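Flavin-containing monooxygenase (Allium sativum, PDB 6WPU) probably uses its bound FAD to oxygenate the sulfur of S-allyl-L-cysteine, as a flavin-dependent S-monooxygenase of garlic. Local coordinates at residues R187-P192 with I290-G295; H203-R208 with T294-N299. All coordinates share one frame; numbering follows the deposited sequence.

Overall arrangement
Both contacts end on one piece of chain, 290-299, which leaves strand 289-292 and runs into the short strand 296-297 close to the FAD; Thr294 and Gly295 belong to both. Along the chain come 187-192, then 203-208, and about 86 to 98 residues later their common partner. Their centres are about 9 Å apart. Strand 289-292 lies in the mixed sheet, parallel to strands 200-203 and 217-221, whereas 296-297 pairs antiparallel with 185-186. Contact 1 lies farther out, about 18 Å from the chain centre, and contact 2 about 11 Å from it. Together they hold the loops after strands 185-186 and 200-203 against the piece of chain that carries the Tyr296 side chain to about 5 Å from the FAD.

Contact 1 (R187-P192 with I290-G295); sequences RFAEIP and IMHCTG
His292, at the end of strand 289-292 in the mixed sheet of this flavin-binding monooxygenase fold, turns its ring onto Phe188 and Ala189 of the connection that leads from strand 185-186 to strand 200-203. The pair Phe188-His292 is T-shaped: the phenyl edge, through CD1, addresses one imidazole face, with planes at 81° and centroids 5.6 Å apart. With CG of His292 beside its own backbone N (chi1 -55°), ND1 faces Ala189, whose N-H reaches it in the ring plane at 3.1 Å. ND1 therefore acts as acceptor, while NE2 is bonded to Gln201, so both ring nitrogens are used and the rotation of the ring is fixed. The Ile191 side chain runs head-on toward that of His292, its CD1 meeting CE1 obliquely at 3.4 Å; the same methyl reaches Ile290 CG2. Farther along, the Arg187 N-H bonds almost straight to Gly295 O, from above the carbonyl plane, and Arg187 CG packs 3.1 Å from Thr294 O. At the backbone angles of Gly295 a CB would jam against that same oxygen, which calls for glycine. Thr294 has OG1 between its backbone N and carbonyl carbon (chi1 38°), which sends CG2 to Ala189 CB and lets OG1 donate to Arg187 O at 2.8 Å.

Contact 2 (H203-R208 with T294-N299); sequences HSHNYR and TGYVYN
His203 sets the edge of its imidazole against the face of Tyr296, CE1 lying 3.8 Å from Tyr296 CZ with the planes at 67°. From the same ring NE2 gives a weak, bent hydrogen bond to Gly295 O, 3.0 Å away at 127°; it also makes a weak one to Arg187 O. At the hydroxyl end of the phenol, His205 brings CB to 3.3 Å from Tyr296 OH, and its ND1 meets the ring edge near CE1. The three rings form an aromatic cluster where strand 200-203 turns into a short 3-10 segment, beside the FAD pocket of this flavin monooxygenase; the Tyr296 side chain is about 5 Å from the cofactor. Two waters extend the junction from Ser204 OG, one to Tyr296 OH and one accepting from Gly295 N at 2.8 Å. Replacing His203 with an alanine would probably leave the Tyr296 face without its edge partner and the His205 N-H without its acceptor. That acceptor is ND1, 2.9 Å from His205 N, and CG of His203 anti to the backbone N (chi1 -167°) brings it there. Farther out, Ser84 OG bonds both Tyr296 OH and His205 ND1, while Glu68 takes His205 NE2.

Contact 1 (R187-P192 with I290-G295)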
loop_
_atom_site.group_PDB
_atom_site.type_symbol
_atom_site.label_atom_id
_atom_site.label_comp_id
_atom_site.label_asym_id
_atom_site.label_seq_id
_atom_site.Cartn_x
_atom_site.Cartn_y
_atom_site.Cartn_z
ATOM N N ARG A 187 8.834 -5.967 -7.104
ATOM C CA ARG A 187 9.213 -7.359 -7.251
ATOM C C ARG A 187 8.721 -7.853 -8.608
ATOM O O ARG A 187 7.836 -7.252 -9.227
ATOM C CB ARG A 187 8.675 -8.228 -6.108
ATOM C CG ARG A 187 7.259 -8.661 -6.228
ATOM C CD ARG A 187 6.789 -9.422 -4.978
ATOM N NE ARG A 187 7.628 -10.563 -4.599
ATOM C CZ ARG A 187 7.381 -11.835 -4.927
ATOM N NH1 ARG A 187 6.322 -12.140 -5.671
ATOM N NH2 ARG A 187 8.199 -12.807 -4.514
ATOM N N PHE A 188 9.285 -8.968 -9.059
ATOM C CA PHE A 188 9.189 -9.355 -10.464
ATOM C C PHE A 188 8.741 -10.793 -10.634
ATOM O O PHE A 188 8.847 -11.614 -9.725
ATOM C CB PHE A 188 10.530 -9.174 -11.161
ATOM C CG PHE A 188 11.003 -7.777 -11.136
ATOM C CD1 PHE A 188 10.579 -6.882 -12.105
ATOM C CD2 PHE A 188 11.828 -7.332 -10.116
ATOM C CE1 PHE A 188 10.997 -5.579 -12.067
ATOM C CE2 PHE A 188 12.251 -6.028 -10.078
ATOM C CZ PHE A 188 11.829 -5.151 -11.050
ATOM N N ALA A 189 8.253 -11.089 -11.834
ATOM C CA ALA A 189 7.922 -12.448 -12.219
ATOM C C ALA A 189 9.163 -13.138 -12.779
ATOM O O ALA A 189 10.096 -12.486 -13.253
ATOM C CB ALA A 189 6.801 -12.448 -13.260
ATOM N N GLU A 190 9.184 -14.463 -12.687
ATOM C CA GLU A 190 10.225 -15.275 -13.300
ATOM C C GLU A 190 9.667 -15.800 -14.613
ATOM O O GLU A 190 8.766 -16.641 -14.610
ATOM C CB GLU A 190 10.646 -16.419 -12.383
ATOM C CG GLU A 190 11.599 -15.985 -11.288
ATOM C CD GLU A 190 12.967 -15.611 -11.833
ATOM O OE1 GLU A 190 13.546 -16.428 -12.586
ATOM O OE2 GLU A 190 13.457 -14.499 -11.516
ATOM N N ILE A 191 10.184 -15.296 -15.725
ATOM C CA ILE A 191 9.658 -15.593 -17.055
ATOM C C ILE A 191 10.626 -16.538 -17.758
ATOM O O ILE A 191 11.780 -16.158 -18.009
ATOM C CB ILE A 191 9.448 -14.319 -17.887
ATOM C CG1 ILE A 191 8.700 -13.250 -17.093
ATOM C CG2 ILE A 191 8.676 -14.646 -19.159
ATOM C CD1 ILE A 191 8.798 -11.841 -17.730
ATOM N N PRO A 192 10.199 -17.748 -18.116
ATOM C CA PRO A 192 11.080 -18.664 -18.859
ATOM C C PRO A 192 11.508 -18.075 -20.198
ATOM O O PRO A 192 10.688 -17.561 -20.959
ATOM C CB PRO A 192 10.212 -19.915 -19.055
ATOM C CG PRO A 192 9.088 -19.782 -18.076
ATOM C CD PRO A 192 8.864 -18.317 -17.878
ATOM N N ILE A 290 6.175 -6.659 -22.513
ATOM C CA ILE A 290 5.806 -7.463 -21.350
ATOM C C ILE A 290 5.868 -6.554 -20.135
ATOM O O ILE A 290 6.905 -5.933 -19.873
ATOM C CB ILE A 290 6.726 -8.676 -21.163
ATOM C CG1 ILE A 290 6.613 -9.634 -22.354
ATOM C CG2 ILE A 290 6.380 -9.390 -19.865
ATOM C CD1 ILE A 290 7.583 -10.774 -22.297
ATOM N N MET A 291 4.764 -6.460 -19.399
ATOM C CA MET A 291 4.704 -5.634 -18.196
ATOM C C MET A 291 4.522 -6.544 -16.984
ATOM O O MET A 291 3.585 -7.350 -16.950
ATOM C CB MET A 291 3.569 -4.612 -18.279
ATOM C CG MET A 291 3.444 -3.764 -16.988
ATOM S SD MET A 291 1.998 -2.674 -16.938
ATOM C CE MET A 291 2.027 -1.911 -18.567
ATOM N N HIS A 292 5.425 -6.438 -16.007
ATOM C CA HIS A 292 5.247 -7.142 -14.732
ATOM C C HIS A 292 4.309 -6.325 -13.848
ATOM O O HIS A 292 4.662 -5.220 -13.429
ATOM C CB HIS A 292 6.570 -7.340 -13.992
ATOM C CG HIS A 292 7.636 -8.033 -14.778
ATOM N ND1 HIS A 292 8.267 -9.171 -14.323
ATOM C CD2 HIS A 292 8.214 -7.730 -15.966
ATOM C CE1 HIS A 292 9.172 -9.550 -15.209
ATOM N NE2 HIS A 292 9.162 -8.692 -16.214
ATOM N N CYS A 293 3.112 -6.839 -13.583
ATOM C CA CYS A 293 2.256 -6.248 -12.543
ATOM C C CYS A 293 2.281 -7.145 -11.308
ATOM O O CYS A 293 1.269 -7.618 -10.814
ATOM C CB CYS A 293 0.828 -6.031 -13.063
ATOM S SG CYS A 293 -0.180 -4.784 -12.116
ATOM N N THR A 294 3.501 -7.378 -10.828
ATOM C CA THR A 294 3.784 -8.373 -9.805
ATOM C C THR A 294 4.022 -7.760 -8.425
ATOM O O THR A 294 4.473 -8.464 -7.519
ATOM C CB THR A 294 4.995 -9.196 -10.242
ATOM O OG1 THR A 294 5.930 -8.322 -10.898
ATOM C CG2 THR A 294 4.574 -10.293 -11.232
ATOM N N GLY A 295 3.741 -6.478 -8.246
ATOM C CA GLY A 295 3.764 -5.884 -6.919
ATOM C C GLY A 295 5.138 -5.412 -6.473
ATOM O O GLY A 295 6.046 -5.132 -7.270
#

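Contact 2 (H203-R208 with T294-N299)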
loop_
_atom_site.group_PDB
_atom_site.type_symbol
_atom_site.label_atom_id
_atom_site.label_comp_id
_atom_site.label_asym_id
_atom_site.label_seq_id
_atom_site.Cartn_x
_atom_site.Cartn_y
_atom_site.Cartn_z
ATOM N N HIS A 203 8.109 -2.732 -15.534
ATOM C CA HIS A 203 7.293 -2.967 -14.351
ATOM C C HIS A 203 6.153 -1.957 -14.353
ATOM O O HIS A 203 6.312 -0.829 -14.817
ATOM C CB HIS A 203 8.126 -2.839 -13.063
ATOM C CG HIS A 203 7.431 -3.359 -11.840
ATOM N ND1 HIS A 203 6.542 -2.601 -11.106
ATOM C CD2 HIS A 203 7.480 -4.571 -11.234
ATOM C CE1 HIS A 203 6.073 -3.325 -10.103
ATOM N NE2 HIS A 203 6.627 -4.524 -10.160
ATOM N N SER A 204 4.990 -2.386 -13.867
ATOM C CA SER A 204 3.831 -1.498 -13.799
ATOM C C SER A 204 4.076 -0.277 -12.934
ATOM O O SER A 204 3.315 0.694 -13.030
ATOM C CB SER A 204 2.624 -2.248 -13.234
ATOM O OG SER A 204 2.878 -2.687 -11.906
ATOM N N HIS A 205 5.107 -0.303 -12.080
ATOM C CA HIS A 205 5.473 0.896 -11.332
ATOM C C HIS A 205 5.668 2.088 -12.258
ATOM O O HIS A 205 5.441 3.231 -11.857
ATOM C CB HIS A 205 6.750 0.649 -10.533
ATOM C CG HIS A 205 7.225 1.845 -9.763
ATOM N ND1 HIS A 205 6.511 2.388 -8.716
ATOM C CD2 HIS A 205 8.361 2.579 -9.868
ATOM C CE1 HIS A 205 7.176 3.419 -8.223
ATOM N NE2 HIS A 205 8.307 3.550 -8.895
ATOM N N ASN A 206 6.050 1.843 -13.507
ATOM C CA ASN A 206 6.273 2.916 -14.460
ATOM C C ASN A 206 5.121 3.071 -15.450
ATOM O O ASN A 206 5.255 3.812 -16.429
ATOM C CB ASN A 206 7.602 2.684 -15.184
ATOM C CG ASN A 206 8.780 2.741 -14.227
ATOM O OD1 ASN A 206 8.948 3.726 -13.511
ATOM N ND2 ASN A 206 9.579 1.682 -14.186
ATOM N N TYR A 207 3.982 2.415 -15.209
ATOM C CA TYR A 207 2.861 2.550 -16.132
ATOM C C TYR A 207 2.076 3.811 -15.792
ATOM O O TYR A 207 1.717 4.035 -14.630
ATOM C CB TYR A 207 1.932 1.329 -16.098
ATOM C CG TYR A 207 0.744 1.595 -17.001
ATOM C CD1 TYR A 207 0.902 1.621 -18.400
ATOM C CD2 TYR A 207 -0.499 1.913 -16.476
ATOM C CE1 TYR A 207 -0.166 1.911 -19.240
ATOM C CE2 TYR A 207 -1.584 2.214 -17.315
ATOM C CZ TYR A 207 -1.398 2.211 -18.695
ATOM O OH TYR A 207 -2.441 2.507 -19.528
ATOM N N ARG A 208 1.802 4.634 -16.806
ATOM C CA ARG A 208 1.068 5.876 -16.581
ATOM C C ARG A 208 -0.144 6.023 -17.489
ATOM O O ARG A 208 -1.238 6.349 -17.011
ATOM C CB ARG A 208 1.980 7.087 -16.778
ATOM C CG ARG A 208 3.101 7.179 -15.728
ATOM C CD ARG A 208 2.543 7.298 -14.304
ATOM N NE ARG A 208 3.654 7.425 -13.375
ATOM C CZ ARG A 208 4.179 6.413 -12.697
ATOM N NH1 ARG A 208 3.663 5.183 -12.809
ATOM N NH2 ARG A 208 5.212 6.642 -11.891
ATOM N N THR A 294 3.501 -7.378 -10.828
ATOM C CA THR A 294 3.784 -8.373 -9.805
ATOM C C THR A 294 4.022 -7.760 -8.425
ATOM O O THR A 294 4.473 -8.464 -7.519
ATOM C CB THR A 294 4.995 -9.196 -10.242
ATOM O OG1 THR A 294 5.930 -8.322 -10.898
ATOM C CG2 THR A 294 4.574 -10.293 -11.232
ATOM N N GLY A 295 3.741 -6.478 -8.246
ATOM C CA GLY A 295 3.764 -5.884 -6.919
ATOM C C GLY A 295 5.138 -5.412 -6.473
ATOM O O GLY A 295 6.046 -5.132 -7.270
ATOM N N TYR A 296 5.283 -5.332 -5.150
ATOM C CA TYR A 296 6.374 -4.591 -4.541
ATOM C C TYR A 296 6.947 -5.363 -3.364
ATOM O O TYR A 296 6.411 -6.389 -2.935
ATOM C CB TYR A 296 5.900 -3.202 -4.102
ATOM C CG TYR A 296 5.428 -2.399 -5.282
ATOM C CD1 TYR A 296 6.309 -1.571 -5.974
ATOM C CD2 TYR A 296 4.108 -2.489 -5.725
ATOM C CE1 TYR A 296 5.896 -0.848 -7.079
ATOM C CE2 TYR A 296 3.681 -1.774 -6.835
ATOM C CZ TYR A 296 4.578 -0.959 -7.508
ATOM O OH TYR A 296 4.161 -0.256 -8.621
ATOM N N VAL A 297 8.071 -4.857 -2.851
ATOM C CA VAL A 297 8.702 -5.405 -1.660
ATOM C C VAL A 297 8.851 -4.276 -0.643
ATOM O O VAL A 297 8.813 -3.085 -0.976
ATOM C CB VAL A 297 10.066 -6.062 -1.951
ATOM C CG1 VAL A 297 9.920 -7.185 -2.981
ATOM C CG2 VAL A 297 11.052 -5.030 -2.432
ATOM N N TYR A 298 8.977 -4.672 0.619
ATOM C CA TYR A 298 9.319 -3.738 1.682
ATOM C C TYR A 298 10.753 -3.282 1.497
ATOM O O TYR A 298 11.604 -4.040 1.037
ATOM C CB TYR A 298 9.153 -4.408 3.047
ATOM C CG TYR A 298 7.726 -4.831 3.309
ATOM C CD1 TYR A 298 7.317 -6.139 3.074
ATOM C CD2 TYR A 298 6.776 -3.908 3.763
ATOM C CE1 TYR A 298 6.005 -6.537 3.304
ATOM C CE2 TYR A 298 5.466 -4.289 3.995
ATOM C CZ TYR A 298 5.082 -5.613 3.752
ATOM O OH TYR A 298 3.780 -6.034 3.969
ATOM N N ASN A 299 11.026 -2.033 1.862
ATOM C CA ASN A 299 12.359 -1.480 1.632
ATOM C C ASN A 299 12.579 -0.338 2.618
ATOM O O ASN A 299 11.918 0.696 2.495
ATOM C CB ASN A 299 12.473 -1.005 0.182
ATOM C CG ASN A 299 13.867 -0.566 -0.186
ATOM O OD1 ASN A 299 14.841 -1.205 0.178
ATOM N ND2 ASN A 299 13.969 0.546 -0.899
HETATM O O HOH W 1 1.928 -0.912 -10.073
HETATM O O HOH W 2 2.679 -4.288 -9.699
#